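Local atomic coordinates of putative aldo/keto reductase (Salmonella enterica subsp. enterica serovar Typhimurium, PDB entry 4R9O), a protein that probably works as an NADP-dependent oxidoreductase of the aldo/keto reductase family, built on a TIM barrel. Residues T51-D56 with V84-I89; L128-P133 with S161-A166; L179-V184 with R208-S213; S213-G218 with V248-I253. All blocks are in the same frame, centred on the assembly; numbering follows the deposited sequence.

All four contacts belong to one TIM barrel of the aldo/keto reductase family. Contacts 1, 2 and 3 join parallel strands and the loops that leave them. The centre of contact 1 lies about 12 Å from those of contact 2 and contact 3, and the centres of contact 2 and contact 3 are about 9 Å apart. Contact 1 lies beside Y58, the probable proton donor, while contacts 2, 3 and 4 hold residues of the probable NADP(+) site. Backbone bonding ties contact 2 to contact 3, where N162 N lies 2.8 Å from Q183 O. Contact 4 shares S213 with contact 3 and packs the loop after strand 210-212 against helix 245-254; its centre lies about 21 Å from those of contact 1 and contact 2.

Contact 1 (T51-D56 with V84-I89); sequences TVDHAD and VTKCGI
K86 and D53 reach toward each other from neighbouring parallel strands of the TIM barrel, and with Y58 and H131 they match the Asp-Tyr-Lys-His tetrad of aldo/keto reductases, in which Y58 is the probable proton donor. The two side chains cross at about a right angle. The D53 carboxylate, its CG anti to the backbone N (chi1 -178°), receives the ammonium on the syn side of OD2, in a salt bridge of 2.8 Å between K86 NZ and D53 OD2, with the nitrogen 24° out of the carboxylate plane. The lysine chain is straight until a bend at its last torsion, which brings NZ to D53 and H54. There K86 NZ also donates to H54 O at 3.0 Å, from above the carbonyl plane. Y58 OH is a further hydrogen-bond partner of NZ, so several bonds fix the tip of the lysine. Farther back, V84 turns one methyl to T51, CG2 meeting CG2 at 4.0 Å. The main chains are linked by V84 N to V52 O (2.9 Å) and by H54 N to V84 O (2.7 Å). Beyond the end of strand 51-53 the pairing persists, with D56 N bonded to K86 O at 3.1 Å. A water closes the far end, donating to D56 OD1 at 2.7 Å and accepting from I89 N at 3.0 Å.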
loop_
_atom_site.group_PDB
_atom_site.type_symbol
_atom_site.label_atom_id
_atom_site.label_comp_id
_atom_site.label_asym_id
_atom_site.label_seq_id
_atom_site.Cartn_x
_atom_site.Cartn_y
_atom_site.Cartn_z
ATOM N N THR C 51 -16.823 8.286 -35.409
ATOM C CA THR C 51 -16.760 7.076 -34.601
ATOM C C THR C 51 -17.584 7.212 -33.324
ATOM O O THR C 51 -17.475 8.211 -32.610
ATOM C CB THR C 51 -15.310 6.721 -34.211
ATOM O OG1 THR C 51 -14.458 6.804 -35.360
ATOM C CG2 THR C 51 -15.266 5.307 -33.647
ATOM N N VAL C 52 -18.414 6.211 -33.041
ATOM C CA VAL C 52 -19.302 6.270 -31.883
ATOM C C VAL C 52 -19.132 5.025 -31.011
ATOM O O VAL C 52 -18.910 3.910 -31.501
ATOM C CB VAL C 52 -20.788 6.422 -32.296
ATOM C CG1 VAL C 52 -21.004 7.726 -33.100
ATOM C CG2 VAL C 52 -21.249 5.228 -33.099
ATOM N N ASP C 53 -19.229 5.225 -29.708
ATOM C CA ASP C 53 -18.894 4.173 -28.764
ATOM C C ASP C 53 -20.113 3.752 -27.947
ATOM O O ASP C 53 -20.750 4.578 -27.292
ATOM C CB ASP C 53 -17.756 4.641 -27.850
ATOM C CG ASP C 53 -17.330 3.571 -26.867
ATOM O OD1 ASP C 53 -16.543 2.683 -27.262
ATOM O OD2 ASP C 53 -17.797 3.619 -25.711
ATOM N N HIS C 54 -20.424 2.459 -28.006
ATOM C CA HIS C 54 -21.575 1.859 -27.320
ATOM C C HIS C 54 -21.163 0.657 -26.470
ATOM O O HIS C 54 -20.008 0.240 -26.510
ATOM C CB HIS C 54 -22.634 1.412 -28.338
ATOM C CG HIS C 54 -23.422 2.547 -28.926
ATOM N ND1 HIS C 54 -24.552 3.048 -28.325
ATOM C CD2 HIS C 54 -23.229 3.275 -30.049
ATOM C CE1 HIS C 54 -25.029 4.047 -29.056
ATOM N NE2 HIS C 54 -24.242 4.202 -30.109
ATOM N N ALA C 55 -22.118 0.088 -25.731
ATOM C CA ALA C 55 -21.914 -1.201 -25.056
ATOM C C ALA C 55 -23.266 -1.838 -24.797
ATOM O O ALA C 55 -24.260 -1.136 -24.654
ATOM C CB ALA C 55 -21.142 -1.039 -23.743
ATOM N N ASP C 56 -23.311 -3.159 -24.728
ATOM C CA ASP C 56 -24.594 -3.816 -24.491
ATOM C C ASP C 56 -25.234 -3.338 -23.172
ATOM O O ASP C 56 -26.435 -3.078 -23.125
ATOM C CB ASP C 56 -24.439 -5.345 -24.517
ATOM C CG ASP C 56 -23.458 -5.875 -23.468
ATOM O OD1 ASP C 56 -22.594 -5.109 -22.978
ATOM O OD2 ASP C 56 -23.556 -7.082 -23.157
ATOM N N VAL C 84 -18.719 1.257 -32.634
ATOM C CA VAL C 84 -17.964 0.408 -31.730
ATOM C C VAL C 84 -18.895 0.006 -30.607
ATOM O O VAL C 84 -19.560 0.861 -30.018
ATOM C CB VAL C 84 -16.731 1.126 -31.139
ATOM C CG1 VAL C 84 -15.966 0.180 -30.185
ATOM C CG2 VAL C 84 -15.803 1.656 -32.237
ATOM N N THR C 85 -18.960 -1.285 -30.307
ATOM C CA THR C 85 -19.709 -1.703 -29.134
ATOM C C THR C 85 -18.959 -2.790 -28.362
ATOM O O THR C 85 -17.857 -3.193 -28.753
ATOM C CB THR C 85 -21.129 -2.179 -29.502
ATOM O OG1 THR C 85 -21.896 -2.336 -28.300
ATOM C CG2 THR C 85 -21.092 -3.488 -30.283
ATOM N N LYS C 86 -19.534 -3.223 -27.243
ATOM C CA LYS C 86 -18.829 -4.102 -26.316
ATOM C C LYS C 86 -19.744 -5.128 -25.685
ATOM O O LYS C 86 -20.956 -4.943 -25.649
ATOM C CB LYS C 86 -18.161 -3.305 -25.186
ATOM C CG LYS C 86 -17.597 -1.957 -25.543
ATOM C CD LYS C 86 -16.940 -1.341 -24.312
ATOM C CE LYS C 86 -16.556 0.109 -24.534
ATOM N NZ LYS C 86 -17.750 0.987 -24.716
ATOM N N CYS C 87 -19.138 -6.192 -25.163
ATOM C CA CYS C 87 -19.829 -7.185 -24.355
ATOM C C CYS C 87 -18.848 -7.769 -23.336
ATOM O O CYS C 87 -17.641 -7.547 -23.440
ATOM C CB CYS C 87 -20.422 -8.296 -25.224
ATOM S SG CYS C 87 -19.207 -9.365 -26.029
ATOM N N GLY C 88 -19.364 -8.502 -22.353
ATOM C CA GLY C 88 -18.515 -9.107 -21.342
ATOM C C GLY C 88 -18.973 -8.850 -19.921
ATOM O O GLY C 88 -18.665 -9.620 -19.006
ATOM N N ILE C 89 -19.739 -7.783 -19.723
ATOM C CA ILE C 89 -20.251 -7.497 -18.387
ATOM C C ILE C 89 -21.723 -7.913 -18.250
ATOM O O ILE C 89 -22.516 -7.785 -19.187
ATOM C CB ILE C 89 -20.075 -6.009 -18.043
ATOM C CG1 ILE C 89 -18.592 -5.619 -18.158
ATOM C CG2 ILE C 89 -20.597 -5.706 -16.642
ATOM C CD1 ILE C 89 -18.325 -4.145 -17.932
HETATM O O HOH W 1 -20.365 -5.528 -21.546
#

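Contact 2 (L128-P133 with S161-A166); sequences LLIHRP and SNFTPA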
loop_
_atom_site.group_PDB
_atom_site.type_symbol
_atom_site.label_atom_id
_atom_site.label_comp_id
_atom_site.label_asym_id
_atom_site.label_seq_id
_atom_site.Cartn_x
_atom_site.Cartn_y
_atom_site.Cartn_z
ATOM N N LEU C 128 -15.929 -4.692 -32.246
ATOM C CA LEU C 128 -16.484 -5.261 -31.024
ATOM C C LEU C 128 -15.376 -5.424 -29.983
ATOM O O LEU C 128 -14.298 -5.946 -30.290
ATOM C CB LEU C 128 -17.156 -6.606 -31.313
ATOM C CG LEU C 128 -17.785 -7.345 -30.124
ATOM C CD1 LEU C 128 -19.015 -6.615 -29.566
ATOM C CD2 LEU C 128 -18.142 -8.763 -30.505
ATOM N N LEU C 129 -15.644 -4.971 -28.760
ATOM C CA LEU C 129 -14.667 -5.047 -27.676
ATOM C C LEU C 129 -15.098 -6.007 -26.559
ATOM O O LEU C 129 -16.280 -6.136 -26.267
ATOM C CB LEU C 129 -14.432 -3.662 -27.068
ATOM C CG LEU C 129 -14.114 -2.451 -27.947
ATOM C CD1 LEU C 129 -13.879 -1.225 -27.057
ATOM C CD2 LEU C 129 -12.913 -2.716 -28.853
ATOM N N ILE C 130 -14.132 -6.678 -25.943
ATOM C CA ILE C 130 -14.334 -7.266 -24.626
ATOM C C ILE C 130 -14.255 -6.125 -23.610
ATOM O O ILE C 130 -13.229 -5.432 -23.500
ATOM C CB ILE C 130 -13.279 -8.356 -24.283
ATOM C CG1 ILE C 130 -13.134 -9.357 -25.433
ATOM C CG2 ILE C 130 -13.652 -9.079 -22.979
ATOM C CD1 ILE C 130 -14.392 -10.224 -25.657
ATOM N N HIS C 131 -15.343 -5.936 -22.873
ATOM C CA HIS C 131 -15.538 -4.743 -22.053
ATOM C C HIS C 131 -14.565 -4.673 -20.879
ATOM O O HIS C 131 -14.048 -3.601 -20.530
ATOM C CB HIS C 131 -16.980 -4.718 -21.545
ATOM C CG HIS C 131 -17.495 -3.348 -21.210
ATOM N ND1 HIS C 131 -18.838 -3.055 -21.167
ATOM C CD2 HIS C 131 -16.842 -2.202 -20.895
ATOM C CE1 HIS C 131 -18.998 -1.780 -20.846
ATOM N NE2 HIS C 131 -17.805 -1.242 -20.674
ATOM N N ARG C 132 -14.306 -5.830 -20.284
ATOM C CA ARG C 132 -13.431 -5.887 -19.125
ATOM C C ARG C 132 -12.708 -7.238 -19.071
ATOM O O ARG C 132 -13.234 -8.243 -19.559
ATOM C CB ARG C 132 -14.233 -5.623 -17.841
ATOM C CG ARG C 132 -13.592 -4.507 -16.991
ATOM C CD ARG C 132 -14.550 -3.672 -16.149
ATOM N NE ARG C 132 -14.537 -2.272 -16.577
ATOM C CZ ARG C 132 -15.613 -1.486 -16.658
ATOM N NH1 ARG C 132 -16.805 -1.939 -16.294
ATOM N NH2 ARG C 132 -15.495 -0.232 -17.075
ATOM N N PRO C 133 -11.491 -7.256 -18.499
ATOM C CA PRO C 133 -10.798 -8.536 -18.338
ATOM C C PRO C 133 -11.512 -9.410 -17.309
ATOM O O PRO C 133 -11.826 -8.974 -16.205
ATOM C CB PRO C 133 -9.405 -8.133 -17.865
ATOM C CG PRO C 133 -9.575 -6.805 -17.238
ATOM C CD PRO C 133 -10.673 -6.125 -18.026
ATOM N N SER C 161 -10.959 -3.686 -23.728
ATOM C CA SER C 161 -11.080 -2.517 -22.875
ATOM C C SER C 161 -10.608 -2.873 -21.465
ATOM O O SER C 161 -10.987 -3.920 -20.928
ATOM C CB SER C 161 -12.525 -2.006 -22.862
ATOM O OG SER C 161 -12.670 -0.882 -22.008
ATOM N N ASN C 162 -9.736 -2.024 -20.915
ATOM C CA ASN C 162 -9.241 -2.110 -19.539
ATOM C C ASN C 162 -8.387 -3.342 -19.261
ATOM O O ASN C 162 -8.322 -3.797 -18.124
ATOM C CB ASN C 162 -10.403 -2.066 -18.554
ATOM C CG ASN C 162 -11.328 -0.898 -18.816
ATOM O OD1 ASN C 162 -10.900 0.247 -18.796
ATOM N ND2 ASN C 162 -12.602 -1.187 -19.096
ATOM N N PHE C 163 -7.731 -3.854 -20.299
ATOM C CA PHE C 163 -6.821 -4.998 -20.182
ATOM C C PHE C 163 -5.426 -4.587 -19.714
ATOM O O PHE C 163 -4.914 -3.523 -20.087
ATOM C CB PHE C 163 -6.706 -5.735 -21.534
ATOM C CG PHE C 163 -7.794 -6.764 -21.777
ATOM C CD1 PHE C 163 -7.488 -7.995 -22.328
ATOM C CD2 PHE C 163 -9.118 -6.491 -21.469
ATOM C CE1 PHE C 163 -8.483 -8.952 -22.557
ATOM C CE2 PHE C 163 -10.112 -7.441 -21.693
ATOM C CZ PHE C 163 -9.791 -8.671 -22.243
ATOM N N THR C 164 -4.810 -5.435 -18.893
ATOM C CA THR C 164 -3.392 -5.321 -18.588
ATOM C C THR C 164 -2.637 -5.756 -19.839
ATOM O O THR C 164 -3.223 -6.411 -20.701
ATOM C CB THR C 164 -2.980 -6.217 -17.386
ATOM O OG1 THR C 164 -3.156 -7.597 -17.744
ATOM C CG2 THR C 164 -3.829 -5.905 -16.156
ATOM N N PRO C 165 -1.339 -5.413 -19.943
ATOM C CA PRO C 165 -0.587 -5.934 -21.090
ATOM C C PRO C 165 -0.528 -7.467 -21.174
ATOM O O PRO C 165 -0.461 -7.979 -22.287
ATOM C CB PRO C 165 0.817 -5.347 -20.880
ATOM C CG PRO C 165 0.582 -4.088 -20.122
ATOM C CD PRO C 165 -0.572 -4.396 -19.195
ATOM N N ALA C 166 -0.511 -8.183 -20.051
ATOM C CA ALA C 166 -0.481 -9.648 -20.103
ATOM C C ALA C 166 -1.836 -10.211 -20.575
ATOM O O ALA C 166 -1.895 -11.188 -21.326
ATOM C CB ALA C 166 -0.098 -10.236 -18.734
#
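At the C-terminal mouth of the TIM barrel, where aldo/keto reductases hold their cofactor, the loop after strand 125-130 meets S161 and N162, both probable NADP(+)-binding residues. The N162 amide spans the gap. Its CG lies anti to the carbonyl carbon (chi1 -51°), and N162 ND2 donates to H131 O at 3.2 Å, nearly in line with the C=O bond, with H131 O 23° out of the N162 amide plane. The R132 guanidinium crosses the same amide obliquely, their planes 26° apart; R132 NE and N162 ND2, both donors, come to 3.4 Å without bonding. The other end of the amide, OD1, takes a weak hydrogen bond from W212. Backbone bonding here is slight: S161 N points to I130 O at 2.9 Å, but the bond is bent and weak. S161 CB points toward H131, and its OG is bonded to Q183 O. Next to these polar groups the F163 ring packs against P133 and I130. P133 CB sits over one face of the ring, 4.2 Å from the centroid and offset toward the rim, a CH-pi contact, while I130 CG2 touches the ring edge at F163 CZ, 4.0 Å away. I130 in turn packs against helices 106-119 and 139-151, whereas L129 packs on T181, and T164 caps the start of helix 165-173.

Contact 3 (L179-V184 with R208-S213); sequences LATNQV and RPMAWS
Segments 179-184 and 208-213 run parallel, the axes of strands 182-184 and 210-212 inclined by 24° with a closest approach of 4.8 Å, as neighbouring strands of a TIM barrel whose beta-alpha-beta crossover passes through helix 198-205. Two backbone bonds hold them: V184 N to M210 O at 2.9 Å and W212 N to V184 O at 3.0 Å, the second donor standing above the carbonyl plane. Where the pairing begins, a side chain takes over. T181 OG1, anti to its backbone N (chi1 -160°), donates to R208 O at 2.8 Å and accepts a weak bond from M210 N, so one hydroxyl bridges both sides of P209. On the outer face of the sheet, toward helix 198-205, V184 CG2 touches P209 CB at 4.2 Å. W212, probably part of the NADP(+) site, lays its indole beside the end of the neighbouring strand. V184 O and C lie close to CD1, and the Q183 carbonyl carbon lies in the ring plane at the edge. The Q183 amide and the indole planes stand 65° apart. On the barrel's inner side, Q183 reaches out with an extended chain and crosses M210 obliquely, while its amide nitrogen is bonded to D53, which links this strand pair to the probable catalytic site. M210 bends at its last torsion, and Q183 CG rests 3.7 Å from M210 CB. At the tips, Q183 NE2 lies 3.4 Å from both M210 SD and M210 CE.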
loop_
_atom_site.group_PDB
_atom_site.type_symbol
_atom_site.label_atom_id
_atom_site.label_comp_id
_atom_site.label_asym_id
_atom_site.label_seq_id
_atom_site.Cartn_x
_atom_site.Cartn_y
_atom_site.Cartn_z
ATOM N N LEU C 179 -5.525 -6.994 -32.641
ATOM C CA LEU C 179 -6.460 -6.274 -31.779
ATOM C C LEU C 179 -6.309 -4.779 -32.061
ATOM O O LEU C 179 -5.196 -4.249 -32.086
ATOM C CB LEU C 179 -6.205 -6.599 -30.304
ATOM C CG LEU C 179 -6.669 -7.989 -29.839
ATOM C CD1 LEU C 179 -6.197 -8.294 -28.405
ATOM C CD2 LEU C 179 -8.177 -8.090 -29.944
ATOM N N ALA C 180 -7.415 -4.089 -32.304
ATOM C CA ALA C 180 -7.287 -2.758 -32.872
ATOM C C ALA C 180 -7.261 -1.659 -31.816
ATOM O O ALA C 180 -6.985 -0.501 -32.134
ATOM C CB ALA C 180 -8.400 -2.514 -33.865
ATOM N N THR C 181 -7.554 -2.010 -30.566
ATOM C CA THR C 181 -7.453 -1.038 -29.482
ATOM C C THR C 181 -7.544 -1.692 -28.109
ATOM O O THR C 181 -8.018 -2.827 -27.958
ATOM C CB THR C 181 -8.554 0.058 -29.553
ATOM O OG1 THR C 181 -8.138 1.202 -28.796
ATOM C CG2 THR C 181 -9.864 -0.450 -28.972
ATOM N N ASN C 182 -7.084 -0.944 -27.116
ATOM C CA ASN C 182 -7.323 -1.255 -25.717
ATOM C C ASN C 182 -7.854 0.035 -25.136
ATOM O O ASN C 182 -7.110 0.996 -24.947
ATOM C CB ASN C 182 -6.041 -1.725 -25.016
ATOM C CG ASN C 182 -6.272 -2.200 -23.573
ATOM O OD1 ASN C 182 -7.412 -2.309 -23.098
ATOM N ND2 ASN C 182 -5.171 -2.514 -22.876
ATOM N N GLN C 183 -9.161 0.073 -24.942
ATOM C CA GLN C 183 -9.848 1.250 -24.456
ATOM C C GLN C 183 -9.590 1.403 -22.960
ATOM O O GLN C 183 -9.945 0.522 -22.170
ATOM C CB GLN C 183 -11.350 1.138 -24.763
ATOM C CG GLN C 183 -12.111 2.420 -24.567
ATOM C CD GLN C 183 -13.566 2.309 -24.980
ATOM O OE1 GLN C 183 -14.468 2.505 -24.160
ATOM N NE2 GLN C 183 -13.804 2.039 -26.264
ATOM N N VAL C 184 -8.954 2.502 -22.563
ATOM C CA VAL C 184 -8.526 2.629 -21.171
ATOM C C VAL C 184 -8.753 4.009 -20.576
ATOM O O VAL C 184 -8.975 4.979 -21.308
ATOM C CB VAL C 184 -7.028 2.285 -21.019
ATOM C CG1 VAL C 184 -6.764 0.821 -21.415
ATOM C CG2 VAL C 184 -6.187 3.230 -21.841
ATOM N N ARG C 208 -3.483 2.525 -31.106
ATOM C CA ARG C 208 -3.912 3.717 -30.399
ATOM C C ARG C 208 -5.102 3.427 -29.483
ATOM O O ARG C 208 -6.110 2.847 -29.907
ATOM C CB ARG C 208 -4.234 4.830 -31.403
ATOM C CG ARG C 208 -3.000 5.258 -32.197
ATOM C CD ARG C 208 -3.315 6.216 -33.339
ATOM N NE ARG C 208 -3.731 7.543 -32.882
ATOM C CZ ARG C 208 -3.625 8.650 -33.614
ATOM N NH1 ARG C 208 -3.102 8.590 -34.831
ATOM N NH2 ARG C 208 -4.034 9.817 -33.126
ATOM N N PRO C 209 -4.988 3.829 -28.212
ATOM C CA PRO C 209 -6.094 3.584 -27.282
ATOM C C PRO C 209 -7.227 4.588 -27.426
ATOM O O PRO C 209 -6.972 5.770 -27.692
ATOM C CB PRO C 209 -5.434 3.726 -25.916
ATOM C CG PRO C 209 -4.323 4.729 -26.160
ATOM C CD PRO C 209 -3.846 4.504 -27.565
ATOM N N MET C 210 -8.465 4.124 -27.272
ATOM C CA MET C 210 -9.587 5.029 -27.030
ATOM C C MET C 210 -9.584 5.341 -25.537
ATOM O O MET C 210 -9.449 4.437 -24.709
ATOM C CB MET C 210 -10.924 4.409 -27.448
ATOM C CG MET C 210 -10.971 3.933 -28.898
ATOM S SD MET C 210 -12.394 2.876 -29.228
ATOM C CE MET C 210 -13.740 4.050 -29.034
ATOM N N ALA C 211 -9.721 6.612 -25.188
ATOM C CA ALA C 211 -9.561 7.029 -23.801
ATOM C C ALA C 211 -10.905 7.425 -23.191
ATOM O O ALA C 211 -11.612 8.299 -23.723
ATOM C CB ALA C 211 -8.558 8.182 -23.707
ATOM N N TRP C 212 -11.275 6.772 -22.088
ATOM C CA TRP C 212 -12.510 7.146 -21.410
ATOM C C TRP C 212 -12.223 7.818 -20.059
ATOM O O TRP C 212 -11.087 7.785 -19.549
ATOM C CB TRP C 212 -13.459 5.931 -21.265
ATOM C CG TRP C 212 -12.949 4.740 -20.511
ATOM C CD1 TRP C 212 -12.207 3.705 -21.010
ATOM C CD2 TRP C 212 -13.186 4.430 -19.129
ATOM N NE1 TRP C 212 -11.954 2.779 -20.020
ATOM C CE2 TRP C 212 -12.543 3.202 -18.857
ATOM C CE3 TRP C 212 -13.876 5.072 -18.093
ATOM C CZ2 TRP C 212 -12.557 2.617 -17.591
ATOM C CZ3 TRP C 212 -13.893 4.481 -16.837
ATOM C CH2 TRP C 212 -13.237 3.267 -16.600
ATOM N N SER C 213 -13.259 8.462 -19.520
ATOM C CA SER C 213 -13.173 9.306 -18.323
ATOM C C SER C 213 -12.117 10.406 -18.436
ATOM O O SER C 213 -11.408 10.719 -17.477
ATOM C CB SER C 213 -12.919 8.448 -17.086
ATOM O OG SER C 213 -14.153 8.023 -16.543
#

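Contact 4 (S213-G218 with V248-I253); sequences SCLGGG and VVYAWI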
loop_
_atom_site.group_PDB
_atom_site.type_symbol
_atom_site.label_atom_id
_atom_site.label_comp_id
_atom_site.label_asym_id
_atom_site.label_seq_id
_atom_site.Cartn_x
_atom_site.Cartn_y
_atom_site.Cartn_z
ATOM N N SER C 213 -13.259 8.462 -19.520
ATOM C CA SER C 213 -13.173 9.306 -18.323
ATOM C C SER C 213 -12.117 10.406 -18.436
ATOM O O SER C 213 -11.408 10.719 -17.477
ATOM C CB SER C 213 -12.919 8.448 -17.086
ATOM O OG SER C 213 -14.153 8.023 -16.543
ATOM N N CYS C 214 -12.066 11.026 -19.609
ATOM C CA CYS C 214 -11.076 12.042 -19.912
ATOM C C CYS C 214 -11.122 13.229 -18.950
ATOM O O CYS C 214 -10.103 13.858 -18.690
ATOM C CB CYS C 214 -11.264 12.514 -21.353
ATOM S SG CYS C 214 -10.954 11.210 -22.586
ATOM N N LEU C 215 -12.301 13.515 -18.405
ATOM C CA LEU C 215 -12.468 14.628 -17.476
ATOM C C LEU C 215 -12.624 14.156 -16.029
ATOM O O LEU C 215 -13.250 14.833 -15.206
ATOM C CB LEU C 215 -13.671 15.476 -17.885
ATOM C CG LEU C 215 -13.546 16.114 -19.275
ATOM C CD1 LEU C 215 -14.784 16.932 -19.618
ATOM C CD2 LEU C 215 -12.291 16.968 -19.378
ATOM N N GLY C 216 -12.060 12.991 -15.728
ATOM C CA GLY C 216 -12.003 12.503 -14.362
ATOM C C GLY C 216 -13.290 11.860 -13.884
ATOM O O GLY C 216 -13.538 11.793 -12.689
ATOM N N GLY C 217 -14.113 11.397 -14.819
ATOM C CA GLY C 217 -15.359 10.737 -14.470
ATOM C C GLY C 217 -16.313 11.650 -13.719
ATOM O O GLY C 217 -17.083 11.196 -12.870
ATOM N N GLY C 218 -16.249 12.946 -14.010
ATOM C CA GLY C 218 -17.118 13.905 -13.347
ATOM C C GLY C 218 -16.423 14.713 -12.262
ATOM O O GLY C 218 -16.884 15.792 -11.895
ATOM N N VAL C 248 -8.048 22.255 -22.506
ATOM C CA VAL C 248 -6.714 22.044 -21.958
ATOM C C VAL C 248 -6.534 20.571 -21.581
ATOM O O VAL C 248 -5.543 19.956 -21.947
ATOM C CB VAL C 248 -6.458 22.953 -20.738
ATOM C CG1 VAL C 248 -5.055 22.712 -20.165
ATOM C CG2 VAL C 248 -6.636 24.420 -21.133
ATOM N N VAL C 249 -7.510 20.004 -20.879
ATOM C CA VAL C 249 -7.450 18.592 -20.493
ATOM C C VAL C 249 -7.374 17.672 -21.717
ATOM O O VAL C 249 -6.560 16.757 -21.754
ATOM C CB VAL C 249 -8.662 18.188 -19.636
ATOM C CG1 VAL C 249 -8.665 16.679 -19.380
ATOM C CG2 VAL C 249 -8.670 18.972 -18.327
ATOM N N TYR C 250 -8.218 17.905 -22.720
ATOM C CA TYR C 250 -8.166 17.087 -23.939
ATOM C C TYR C 250 -6.796 17.205 -24.630
ATOM O O TYR C 250 -6.247 16.215 -25.123
ATOM C CB TYR C 250 -9.291 17.480 -24.910
ATOM C CG TYR C 250 -10.671 16.997 -24.482
ATOM C CD1 TYR C 250 -10.874 15.686 -24.063
ATOM C CD2 TYR C 250 -11.762 17.856 -24.492
ATOM C CE1 TYR C 250 -12.141 15.245 -23.666
ATOM C CE2 TYR C 250 -13.022 17.433 -24.095
ATOM C CZ TYR C 250 -13.209 16.128 -23.685
ATOM O OH TYR C 250 -14.467 15.722 -23.299
ATOM N N ALA C 251 -6.254 18.421 -24.663
ATOM C CA ALA C 251 -4.958 18.675 -25.284
ATOM C C ALA C 251 -3.873 17.908 -24.536
ATOM O O ALA C 251 -2.946 17.369 -25.139
ATOM C CB ALA C 251 -4.655 20.178 -25.302
ATOM N N TRP C 252 -4.025 17.837 -23.217
ATOM C CA TRP C 252 -3.096 17.133 -22.340
ATOM C C TRP C 252 -3.048 15.638 -22.656
ATOM O O TRP C 252 -1.979 15.019 -22.660
ATOM C CB TRP C 252 -3.505 17.355 -20.881
ATOM C CG TRP C 252 -2.562 16.797 -19.852
ATOM C CD1 TRP C 252 -1.530 17.456 -19.248
ATOM C CD2 TRP C 252 -2.580 15.477 -19.288
ATOM N NE1 TRP C 252 -0.894 16.626 -18.357
ATOM C CE2 TRP C 252 -1.519 15.404 -18.360
ATOM C CE3 TRP C 252 -3.376 14.341 -19.495
ATOM C CZ2 TRP C 252 -1.242 14.250 -17.626
ATOM C CZ3 TRP C 252 -3.099 13.186 -18.761
ATOM C CH2 TRP C 252 -2.037 13.152 -17.843
ATOM N N ILE C 253 -4.227 15.069 -22.898
ATOM C CA ILE C 253 -4.375 13.664 -23.258
ATOM C C ILE C 253 -3.819 13.382 -24.658
ATOM O O ILE C 253 -3.107 12.397 -24.874
ATOM C CB ILE C 253 -5.864 13.250 -23.199
ATOM C CG1 ILE C 253 -6.347 13.208 -21.747
ATOM C CG2 ILE C 253 -6.095 11.910 -23.885
ATOM C CD1 ILE C 253 -7.836 12.954 -21.619
#
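The phenol ring of Y250 is met obliquely by two side chains of the loop S213-G218: C214 CB lies 3.7 Å from Y250 CE1, and L215 crosses the phenol at about a right angle, with L215 CD1 3.9 Å from Y250 OH. The Y250 side chain also packs against P262 and I264 of strand 261-264 and A275 of helix 269-276. The loop follows strand 210-212 of the TIM barrel and belongs to the probable NADP(+) site, so the contact packs part of that probable site against helix 245-254. A type I beta turn from S213 to G216, closed by G216 N to S213 O at 2.9 Å, presents C214 and L215 together to the helix. C214 CB touches both Y250 and I253, three residues apart on the helix. L215 spreads its methyls: CD1 goes to the tyrosine hydroxyl, while L215 CD2 meets V249 CG1 at 3.6 Å. V249 CG1, anti to its backbone N (chi1 173°), also lies 3.2 Å from C214 O, a buried carbonyl with no hydrogen-bond partner in the model. Carbon contacts dominate, with the C214 carbonyl and the Y250 hydroxyl as the polar atoms among them. Packing is tight where C214 meets I253: C214 CB and I253 CD1 are 3.5 Å apart, with C214 SG at 3.7 Å from the same methyl.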